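Local coordinates for glutathione S-transferase family protein (Populus trichocarpa, PDB 5F06), which probably catalyses the conjugation of glutathione to electrophilic halides, as a Phi-class glutathione transferase active in detoxification, at residues V32-A36 and G37-Q41; P42-L45 and A46-P49. All blocks are in the same frame, centred on the assembly; numbering follows the deposited sequence.

Interaction 1 (V32-A36 and G37-Q41). With GSH (glutathione), chain C.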
# COMPACT_ATOMS: atom_id res chain seq x y z
N VAL A 32 -20.85 11.56 -4.80
CA VAL A 32 -19.93 12.62 -5.18
C VAL A 32 -19.95 12.73 -6.70
O VAL A 32 -19.70 11.75 -7.41
CB VAL A 32 -18.50 12.36 -4.68
CG1 VAL A 32 -17.56 13.49 -5.09
CG2 VAL A 32 -18.49 12.19 -3.18
N ASP A 33 -20.24 13.93 -7.19
CA ASP A 33 -20.44 14.18 -8.61
C ASP A 33 -19.11 14.40 -9.33
O ASP A 33 -18.67 15.54 -9.48
CB ASP A 33 -21.37 15.39 -8.79
CG ASP A 33 -21.90 15.52 -10.21
OD1 ASP A 33 -21.32 14.91 -11.14
OD2 ASP A 33 -22.89 16.26 -10.40
N LEU A 34 -18.48 13.31 -9.76
CA LEU A 34 -17.21 13.40 -10.48
C LEU A 34 -17.36 14.12 -11.81
O LEU A 34 -16.50 14.91 -12.20
CB LEU A 34 -16.62 12.00 -10.71
CG LEU A 34 -16.23 11.15 -9.49
CD1 LEU A 34 -15.40 9.94 -9.93
CD2 LEU A 34 -15.49 11.95 -8.44
N PHE A 35 -18.46 13.83 -12.52
CA PHE A 35 -18.78 14.48 -13.79
C PHE A 35 -18.75 16.01 -13.68
O PHE A 35 -18.27 16.69 -14.59
CB PHE A 35 -20.16 14.01 -14.27
CG PHE A 35 -20.68 14.74 -15.48
CD1 PHE A 35 -20.20 14.44 -16.74
CD2 PHE A 35 -21.68 15.70 -15.35
CE1 PHE A 35 -20.69 15.10 -17.86
CE2 PHE A 35 -22.17 16.36 -16.46
CZ PHE A 35 -21.67 16.06 -17.72
N ALA A 36 -19.25 16.53 -12.57
CA ALA A 36 -19.30 17.98 -12.35
C ALA A 36 -18.04 18.49 -11.65
O ALA A 36 -17.89 19.69 -11.44
CB ALA A 36 -20.53 18.34 -11.53
N GLY A 37 -17.14 17.58 -11.29
CA GLY A 37 -15.89 17.95 -10.64
C GLY A 37 -16.01 18.28 -9.16
O GLY A 37 -15.22 19.07 -8.64
N GLU A 38 -16.99 17.68 -8.49
CA GLU A 38 -17.22 17.95 -7.07
C GLU A 38 -16.00 17.57 -6.23
O GLU A 38 -15.69 18.24 -5.24
CB GLU A 38 -18.44 17.18 -6.56
CG GLU A 38 -18.79 17.45 -5.10
CD GLU A 38 -20.06 16.76 -4.64
OE1 GLU A 38 -20.66 16.01 -5.44
OE2 GLU A 38 -20.47 16.97 -3.47
N HIS A 39 -15.32 16.50 -6.62
CA HIS A 39 -14.18 16.00 -5.86
C HIS A 39 -12.97 16.95 -5.90
O HIS A 39 -12.02 16.76 -5.14
CB HIS A 39 -13.77 14.62 -6.38
CG HIS A 39 -13.45 14.57 -7.84
ND1 HIS A 39 -14.26 15.12 -8.81
CD2 HIS A 39 -12.41 14.01 -8.50
CE1 HIS A 39 -13.73 14.91 -10.00
NE2 HIS A 39 -12.60 14.23 -9.84
N LYS A 40 -13.02 17.95 -6.77
CA LYS A 40 -11.93 18.91 -6.89
C LYS A 40 -12.26 20.27 -6.26
O LYS A 40 -11.45 21.19 -6.32
CB LYS A 40 -11.57 19.12 -8.37
CG LYS A 40 -11.13 17.85 -9.09
CD LYS A 40 -9.97 17.17 -8.37
CE LYS A 40 -9.34 16.06 -9.20
NZ LYS A 40 -8.39 15.25 -8.39
N GLN A 41 -13.44 20.38 -5.66
CA GLN A 41 -13.88 21.63 -5.04
C GLN A 41 -13.54 21.65 -3.55
O GLN A 41 -13.30 20.60 -2.96
CB GLN A 41 -15.39 21.84 -5.25
CG GLN A 41 -15.80 21.93 -6.71
CD GLN A 41 -14.99 22.95 -7.48
OE1 GLN A 41 -15.10 24.15 -7.24
NE2 GLN A 41 -14.17 22.47 -8.41
N1 GSH C . -5.40 5.32 -3.58
CA1 GSH C . -6.73 5.84 -3.70
C1 GSH C . -7.69 4.94 -2.96
O11 GSH C . -7.51 3.69 -2.95
O12 GSH C . -8.68 5.43 -2.36
CB1 GSH C . -7.11 5.94 -5.16
CG1 GSH C . -8.40 6.74 -5.27
CD1 GSH C . -8.89 6.82 -6.71
OE1 GSH C . -8.20 6.42 -7.63
N2 GSH C . -10.19 7.38 -6.95
CA2 GSH C . -10.73 7.50 -8.27
C2 GSH C . -11.14 8.94 -8.53
O2 GSH C . -11.49 9.64 -7.60
CB2 GSH C . -11.97 6.64 -8.39
SG2 GSH C . -11.56 4.91 -8.43
N3 GSH C . -11.12 9.48 -9.86
CA3 GSH C . -11.53 10.85 -10.10
C3 GSH C . -10.34 11.71 -10.53
O31 GSH C . -10.54 12.77 -11.18
O32 GSH C . -9.17 11.37 -10.22

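Interaction 2 (P42-L45 and A46-P49)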
# COMPACT_ATOMS: atom_id res chain seq x y z
N PRO A 42 -13.50 22.85 -2.94
CA PRO A 42 -13.03 22.98 -1.55
C PRO A 42 -13.70 22.05 -0.52
O PRO A 42 -12.99 21.51 0.33
CB PRO A 42 -13.33 24.45 -1.22
CG PRO A 42 -13.28 25.14 -2.54
CD PRO A 42 -13.83 24.16 -3.54
N PRO A 43 -15.03 21.86 -0.59
CA PRO A 43 -15.63 20.99 0.43
C PRO A 43 -15.08 19.57 0.42
O PRO A 43 -14.75 19.04 1.48
CB PRO A 43 -17.12 21.00 0.07
CG PRO A 43 -17.32 22.27 -0.68
CD PRO A 43 -16.05 22.46 -1.46
N PHE A 44 -14.97 18.95 -0.75
CA PHE A 44 -14.47 17.58 -0.77
C PHE A 44 -12.97 17.54 -0.52
O PHE A 44 -12.48 16.60 0.11
CB PHE A 44 -14.78 16.87 -2.09
CG PHE A 44 -14.41 15.42 -2.05
CD1 PHE A 44 -15.26 14.49 -1.46
CD2 PHE A 44 -13.19 14.98 -2.54
CE1 PHE A 44 -14.91 13.16 -1.39
CE2 PHE A 44 -12.84 13.65 -2.47
CZ PHE A 44 -13.70 12.74 -1.89
N LEU A 45 -12.24 18.53 -1.01
CA LEU A 45 -10.80 18.57 -0.77
C LEU A 45 -10.49 18.63 0.72
O LEU A 45 -9.42 18.19 1.15
CB LEU A 45 -10.16 19.77 -1.48
CG LEU A 45 -10.00 19.66 -3.00
CD1 LEU A 45 -9.50 20.98 -3.56
CD2 LEU A 45 -9.06 18.52 -3.38
N ALA A 46 -11.42 19.16 1.51
CA ALA A 46 -11.28 19.20 2.96
C ALA A 46 -11.45 17.81 3.57
O ALA A 46 -10.99 17.55 4.69
CB ALA A 46 -12.28 20.17 3.58
N LYS A 47 -12.11 16.91 2.84
CA LYS A 47 -12.24 15.53 3.27
C LYS A 47 -11.01 14.73 2.82
O LYS A 47 -10.43 13.97 3.60
CB LYS A 47 -13.51 14.88 2.72
CG LYS A 47 -14.80 15.58 3.10
CD LYS A 47 -15.99 14.71 2.71
CE LYS A 47 -17.30 15.27 3.24
NZ LYS A 47 -17.78 16.45 2.48
N ASN A 48 -10.64 14.92 1.56
CA ASN A 48 -9.45 14.31 0.99
C ASN A 48 -8.67 15.34 0.18
O ASN A 48 -9.09 15.72 -0.91
CB ASN A 48 -9.81 13.11 0.10
CG ASN A 48 -8.58 12.43 -0.49
OD1 ASN A 48 -7.45 12.84 -0.23
ND2 ASN A 48 -8.80 11.39 -1.27
N PRO A 49 -7.52 15.78 0.71
CA PRO A 49 -6.78 16.84 0.00
C PRO A 49 -6.26 16.41 -1.37
O PRO A 49 -5.86 17.27 -2.16
CB PRO A 49 -5.62 17.14 0.96
CG PRO A 49 -5.42 15.88 1.73
CD PRO A 49 -6.80 15.31 1.91

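Interaction 1 (V32-A36 and G37-Q41)
The carboxylate of Glu38 reaches back five residues to take the backbone N-H of Asp33. Its OE1 meets Asp33 N at 2.8 Å in an almost straight bond (174°), on the anti side of the carboxylate. With CG anti to the backbone N (chi1 -177°) and the chain extended beyond it, Glu38 can span this gap. Glu38 N returns a bond to Asp33 O at 2.9 Å, so the two residues are joined twice. Between them lies a type I turn, Leu34 to Gly37, and Asp33 OD1 accepts from Ala36 N at 3.0 Å as an Asx motif. The loop follows strand 28-31 of the thioredoxin-like N-terminal domain and forms part of the glutathione pocket. Here Leu34 CD2 sits over one face of the His39 ring, 3.5 Å from its centroid, a CH-pi contact. The CG of Lys40 covers the opposite face. Held between them, His39 NE2 donates a hydrogen bond to glutathione O31 (2.9 Å), which lies in the ring plane. Replacing His39 by an alanine is likely to leave this glycyl carboxylate oxygen without its imidazole donor and Leu34 CD2 without a ring to pack on. His39 ND1 is buried without a polar partner.

Interaction 2 (P42-L45 and A46-P49)
Phe44 O accepts two backbone hydrogen bonds, from Asn48 N and Lys47 N. Asn48 N meets it at 2.9 Å, nearly in line with the C=O bond, and Lys47 N meets it at 2.8 Å from above the carbonyl plane. Ala46 N bonds to Pro42 O at 3.1 Å and only weakly to Pro43 O.

Weaker CA-H...O contacts link Leu45 to the residues beyond. Leu45 CA lies 3.3 Å from Asn48 O, and Pro49 CA lies 3.2 Å from Leu45 O.

Van der Waals contacts come next. The side chains of Phe44 and Asn48 run side by side in the same direction. Phe44 CE2 is 4.0 Å from Asn48 CB, and the ring and amide planes are 51° apart. Both have CG anti to the backbone N (chi1 -174° and -179°), consistent with their shared course. The Leu45 CD2 methyl rests on the carbonyl oxygen of Pro49, 3.6 Å from Pro49 O. Pro49 also packs on Ile146 of the second subunit.

Polar side-chain ends find partners further on. Asn48 ND2 bonds to Gln52 O and OD1 to Phe50 N, while Lys47 makes a cation-pi contact with Tyr5.

The arrangement is helix 42-45 and the loop that follows it, on the way to strand 55-58 in the thioredoxin-like glutathione-binding domain.

Interaction 1 runs directly into interaction 2, and their centres are 11 Å apart. They meet by packing: His39 O lies 3.4 Å from Phe44 CD2, and Lys40 O is 3.4 Å from Leu45 CD1. Phe44 also touches the side chains of Val32, His39 and Ile53, so the short helix 42-45 backs the glutathione-binding loop. Interaction 1 bonds the ligand directly through His39. Interaction 2 stands behind it, with the Asn48 side chain about 6 Å from glutathione at nearest atoms. Through Asn48 it is tied to Gln52, whose NE2 bonds the ligand. Ile53, Glu65 and Ser66 supply further hydrogen bonds to glutathione.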